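PDB 3UIF: sulfonate ABC transporter, periplasmic sulfonate-binding protein SsuA from Methylobacillus flagellatus, which probably binds sulfonates or related sulfur compounds in the periplasm and hands them to an ABC transporter for uptake. Local coordinates for residues 237-240 / 241-245; 251-254 / 255-259. All coordinates share one frame; numbering follows the deposited sequence. Where two conformers were deposited one is given.

Contact 1 (237-240 / 241-245); sequences NKET and YIREY
The guanidinium of Arg243 and the carboxylate of Glu239 meet with their planes 84° apart. Glu239 OE2 approaches the guanidinium obliquely and forms a salt bridge with Arg243 NE at 3.0 Å. The bonds from NE and NH2 to this oxygen are both weak in direction. The pairing belongs to one of two conformers of Arg243 and is less certain. The ring of Tyr245 has Glu244 CB over the centre of one face, and Thr240 CG2 comes within 4.2 Å of its CE1. At the ring edge of Tyr241 lies Lys238 O; Trp270 meets this ring edge-to-face. The chain of Glu239 bends at chi2 (-51°), which folds the carboxylate over the next turn. OE1 then lies beside Ile242 CG1 and pairs with Arg256. With an alanine in place of Glu239, Arg243 and Arg256 would probably lose the acid they share, and the Arg243 chain would be freer to turn. Thr240 CG2 also packs on Glu244 CG at 3.7 Å. A backbone bond runs from Tyr241 N to Asn237 O (3.0 Å). This is an alpha-helical turn with an i to i+4 Glu-Arg salt bridge on the side that meets helix 252-257, and it widens to a pi-type turn at 241-245.

Contact 2 (251-254 / 255-259); sequences PESV and NRREY. With SO4 (sulfate ion), chain C.
Asn255 and Pro251 are joined by two hydrogen bonds to one acceptor. Pro251, at the N-cap position, offers its O to Asn255 N at 3.1 Å, nearly straight at 169°. Asn255 ND2 reaches the same oxygen from above the carbonyl plane and also bonds Asn247 O. Ser253 O is likewise gripped twice. Arg257 N and Arg257 NE reach Ser253 O from opposite faces of its plane, NE at 3.1 Å, and the oxygen lies in the guanidinium plane. A bend at chi3 (-76°) curls the Arg257 chain back so that NE faces this carbonyl. NH2 adds a weak bond to Ser253 OG and a salt bridge to Asp181. Among the ionic contacts, Glu252 OE2 and Arg256 NH2 form only a long pair at 3.9 Å, their flat groups 85° apart. In packing, the Val254 methyl CG2 lies 3.7 Å from Arg257 NH2, oblique to the guanidinium. A sulfate, probably from the crystallisation liquor, sits at the helix start. Glu252 N bonds its O2 at 2.9 Å and Ser253 N bonds its O3 at 3.1 Å. The first N-H groups of the helix thus face an anion, whose charge the helix dipole would probably favour, whereas the arginines mainly serve carbonyls and acids.

How the contacts relate
Contact 1 and contact 2 lie on successive helices, 238-245 and 252-257, with centres about 11 Å apart. Both are partly buried. In contact 1 Tyr241 and Ile242 are buried, while Arg243 and Glu244 are exposed. In contact 2 Val254, Asn255 and Glu258 are buried, and Pro251 is exposed. Contact 1 packs Tyr241 against Trp266 and Trp270. Contact 2 depends more on side-chain bonds to backbone carbonyls, and Arg257 and Glu258 tie it to residues such as Asp181, Tyr102 and Arg269. The helices meet through the salt bridge Glu239 to Arg256 and the packing of Ile242 on Arg256 and Glu252.

Contact 1 (237-240 / 241-245)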
loop_
_atom_site.group_PDB
_atom_site.type_symbol
_atom_site.label_atom_id
_atom_site.label_comp_id
_atom_site.label_asym_id
_atom_site.label_seq_id
_atom_site.Cartn_x
_atom_site.Cartn_y
_atom_site.Cartn_z
ATOM N N ASN A 237 6.821 14.454 13.578
ATOM C CA ASN A 237 5.684 14.703 12.706
ATOM C C ASN A 237 4.754 13.516 12.599
ATOM O O ASN A 237 3.753 13.570 11.888
ATOM C CB ASN A 237 6.157 15.153 11.333
ATOM C CG ASN A 237 6.903 16.462 11.393
ATOM O OD1 ASN A 237 6.485 17.388 12.082
ATOM N ND2 ASN A 237 8.020 16.542 10.686
ATOM N N LYS A 238 5.074 12.454 13.328
ATOM C CA LYS A 238 4.223 11.290 13.371
ATOM C C LYS A 238 2.795 11.642 13.856
ATOM O O LYS A 238 1.813 11.277 13.219
ATOM C CB LYS A 238 4.887 10.196 14.197
ATOM C CG LYS A 238 4.051 8.940 14.362
ATOM C CD LYS A 238 4.760 7.874 15.183
ATOM C CE LYS A 238 3.800 6.733 15.477
ATOM N NZ LYS A 238 4.476 5.503 15.976
ATOM N N GLU A 239 2.685 12.383 14.955
ATOM C CA GLU A 239 1.383 12.789 15.481
ATOM C C GLU A 239 0.583 13.665 14.510
ATOM O O GLU A 239 -0.636 13.497 14.383
ATOM C CB GLU A 239 1.522 13.468 16.843
ATOM C CG GLU A 239 1.335 12.503 18.000
ATOM C CD GLU A 239 0.053 11.665 17.877
ATOM O OE1 GLU A 239 0.177 10.454 17.554
ATOM O OE2 GLU A 239 -1.076 12.203 18.097
ATOM N N THR A 240 1.260 14.592 13.831
ATOM C CA THR A 240 0.608 15.385 12.791
ATOM C C THR A 240 0.033 14.491 11.683
ATOM O O THR A 240 -1.140 14.636 11.330
ATOM C CB THR A 240 1.530 16.484 12.218
ATOM O OG1 THR A 240 1.966 17.332 13.286
ATOM C CG2 THR A 240 0.778 17.341 11.238
ATOM N N TYR A 241 0.837 13.558 11.165
ATOM C CA TYR A 241 0.331 12.597 10.197
ATOM C C TYR A 241 -0.928 11.882 10.711
ATOM O O TYR A 241 -1.953 11.878 10.033
ATOM C CB TYR A 241 1.393 11.579 9.764
ATOM C CG TYR A 241 0.786 10.438 8.977
ATOM C CD1 TYR A 241 0.429 10.597 7.627
ATOM C CD2 TYR A 241 0.506 9.213 9.601
ATOM C CE1 TYR A 241 -0.166 9.559 6.917
ATOM C CE2 TYR A 241 -0.090 8.177 8.908
ATOM C CZ TYR A 241 -0.420 8.350 7.571
ATOM O OH TYR A 241 -0.999 7.304 6.906
ATOM N N ILE A 242 -0.855 11.308 11.909
ATOM C CA ILE A 242 -1.981 10.586 12.499
ATOM C C ILE A 242 -3.268 11.431 12.555
ATOM O O ILE A 242 -4.366 10.950 12.236
ATOM C CB ILE A 242 -1.649 10.051 13.927
ATOM C CG1 ILE A 242 -0.470 9.060 13.920
ATOM C CG2 ILE A 242 -2.877 9.423 14.583
ATOM C CD1 ILE A 242 -0.593 7.910 12.945
ATOM N N ARG A 243 -3.115 12.686 12.957
ATOM C CA ARG A 243 -4.267 13.552 13.131
ATOM C C ARG A 243 -4.741 14.179 11.816
ATOM O O ARG A 243 -5.941 14.372 11.635
ATOM C CB ARG A 243 -3.992 14.610 14.205
ATOM C CG ARG A 243 -3.712 14.010 15.576
ATOM C CD ARG A 243 -3.394 15.081 16.605
ATOM N NE ARG A 243 -2.940 14.519 17.874
ATOM C CZ ARG A 243 -3.727 14.319 18.924
ATOM N NH1 ARG A 243 -5.015 14.634 18.862
ATOM N NH2 ARG A 243 -3.225 13.808 20.040
ATOM N N GLU A 244 -3.825 14.466 10.889
ATOM C CA GLU A 244 -4.236 15.162 9.666
ATOM C C GLU A 244 -4.364 14.294 8.432
ATOM O O GLU A 244 -5.291 14.489 7.657
ATOM C CB GLU A 244 -3.314 16.334 9.309
ATOM C CG GLU A 244 -2.823 17.169 10.468
ATOM C CD GLU A 244 -3.901 18.020 11.071
ATOM O OE1 GLU A 244 -4.120 17.898 12.303
ATOM O OE2 GLU A 244 -4.521 18.811 10.312
ATOM N N TYR A 245 -3.434 13.363 8.237
ATOM C CA TYR A 245 -3.300 12.694 6.937
ATOM C C TYR A 245 -3.571 11.202 6.925
ATOM O O TYR A 245 -3.406 10.570 5.879
ATOM C CB TYR A 245 -1.918 12.954 6.318
ATOM C CG TYR A 245 -1.536 14.395 6.375
ATOM C CD1 TYR A 245 -0.559 14.839 7.268
ATOM C CD2 TYR A 245 -2.189 15.337 5.570
ATOM C CE1 TYR A 245 -0.230 16.185 7.341
ATOM C CE2 TYR A 245 -1.863 16.678 5.628
ATOM C CZ TYR A 245 -0.884 17.092 6.506
ATOM O OH TYR A 245 -0.568 18.413 6.569
#

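Contact 2 (251-254 / 255-259)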
loop_
_atom_site.group_PDB
_atom_site.type_symbol
_atom_site.label_atom_id
_atom_site.label_comp_id
_atom_site.label_asym_id
_atom_site.label_seq_id
_atom_site.Cartn_x
_atom_site.Cartn_y
_atom_site.Cartn_z
ATOM N N PRO A 251 -10.878 5.728 13.811
ATOM C CA PRO A 251 -10.376 6.588 14.883
ATOM C C PRO A 251 -8.864 6.741 14.845
ATOM O O PRO A 251 -8.138 5.847 14.377
ATOM C CB PRO A 251 -10.789 5.842 16.159
ATOM C CG PRO A 251 -11.968 5.030 15.763
ATOM C CD PRO A 251 -11.705 4.623 14.341
ATOM N N GLU A 252 -8.397 7.879 15.336
ATOM C CA GLU A 252 -6.956 8.131 15.464
ATOM C C GLU A 252 -6.188 6.997 16.183
ATOM O O GLU A 252 -5.118 6.619 15.746
ATOM C CB GLU A 252 -6.715 9.497 16.124
ATOM C CG GLU A 252 -7.003 10.658 15.171
ATOM C CD GLU A 252 -7.055 12.016 15.846
ATOM O OE1 GLU A 252 -7.662 12.928 15.244
ATOM O OE2 GLU A 252 -6.498 12.188 16.965
ATOM N N SER A 253 -6.755 6.443 17.254
ATOM C CA SER A 253 -6.104 5.364 17.999
ATOM C C SER A 253 -5.920 4.104 17.145
ATOM O O SER A 253 -4.896 3.416 17.278
ATOM C CB SER A 253 -6.863 5.042 19.292
ATOM O OG SER A 253 -8.160 4.592 19.003
ATOM N N VAL A 254 -6.888 3.817 16.268
ATOM C CA VAL A 254 -6.779 2.689 15.354
ATOM C C VAL A 254 -5.622 2.929 14.390
ATOM O O VAL A 254 -4.780 2.043 14.207
ATOM C CB VAL A 254 -8.087 2.427 14.565
ATOM C CG1 VAL A 254 -7.885 1.336 13.523
ATOM C CG2 VAL A 254 -9.226 2.066 15.504
ATOM N N ASN A 255 -5.574 4.128 13.798
ATOM C CA ASN A 255 -4.484 4.537 12.889
ATOM C C ASN A 255 -3.134 4.491 13.576
ATOM O O ASN A 255 -2.127 4.159 12.967
ATOM C CB ASN A 255 -4.719 5.966 12.358
ATOM C CG ASN A 255 -5.769 6.026 11.266
ATOM O OD1 ASN A 255 -5.487 5.672 10.126
ATOM N ND2 ASN A 255 -6.987 6.453 11.610
ATOM N N ARG A 256 -3.141 4.820 14.861
ATOM C CA ARG A 256 -1.950 4.937 15.686
ATOM C C ARG A 256 -1.413 3.552 16.034
ATOM O O ARG A 256 -0.206 3.345 16.152
ATOM C CB ARG A 256 -2.294 5.741 16.952
ATOM C CG ARG A 256 -1.135 6.089 17.872
ATOM C CD ARG A 256 -1.580 6.998 19.020
ATOM N NE ARG A 256 -1.987 8.329 18.536
ATOM C CZ ARG A 256 -3.214 8.850 18.641
ATOM N NH1 ARG A 256 -4.202 8.180 19.247
ATOM N NH2 ARG A 256 -3.451 10.063 18.147
ATOM N N ARG A 257 -2.326 2.597 16.165
ATOM C CA ARG A 257 -1.950 1.238 16.540
ATOM C C ARG A 257 -1.327 0.459 15.396
ATOM O O ARG A 257 -0.546 -0.468 15.618
ATOM C CB ARG A 257 -3.140 0.503 17.129
ATOM C CG ARG A 257 -3.240 0.772 18.605
ATOM C CD ARG A 257 -4.459 0.113 19.182
ATOM N NE ARG A 257 -5.651 0.865 18.829
ATOM C CZ ARG A 257 -6.869 0.519 19.204
ATOM N NH1 ARG A 257 -7.036 -0.571 19.939
ATOM N NH2 ARG A 257 -7.911 1.251 18.845
ATOM N N GLU A 258 -1.680 0.845 14.178
ATOM C CA GLU A 258 -1.085 0.280 12.978
ATOM C C GLU A 258 0.454 0.406 12.998
ATOM O O GLU A 258 1.153 -0.471 12.480
ATOM C CB GLU A 258 -1.724 0.915 11.716
ATOM C CG GLU A 258 -0.949 0.795 10.401
ATOM C CD GLU A 258 -0.767 -0.640 9.914
ATOM O OE1 GLU A 258 -0.003 -0.847 8.949
ATOM O OE2 GLU A 258 -1.365 -1.577 10.466
ATOM N N TYR A 259 0.962 1.467 13.630
ATOM C CA TYR A 259 2.404 1.708 13.727
ATOM C C TYR A 259 3.007 1.281 15.057
ATOM O O TYR A 259 4.202 1.375 15.263
ATOM C CB TYR A 259 2.717 3.178 13.429
ATOM C CG TYR A 259 2.305 3.531 12.032
ATOM C CD1 TYR A 259 3.173 3.324 10.971
ATOM C CD2 TYR A 259 1.017 3.995 11.755
ATOM C CE1 TYR A 259 2.798 3.609 9.679
ATOM C CE2 TYR A 259 0.626 4.271 10.457
ATOM C CZ TYR A 259 1.526 4.079 9.421
ATOM O OH TYR A 259 1.167 4.348 8.116
HETATM S S SO4 C . -10.094 8.719 18.674
HETATM O O1 SO4 C . -10.160 9.863 19.599
HETATM O O2 SO4 C . -10.179 9.181 17.266
HETATM O O3 SO4 C . -8.796 8.053 18.921
HETATM O O4 SO4 C . -11.211 7.787 18.945
#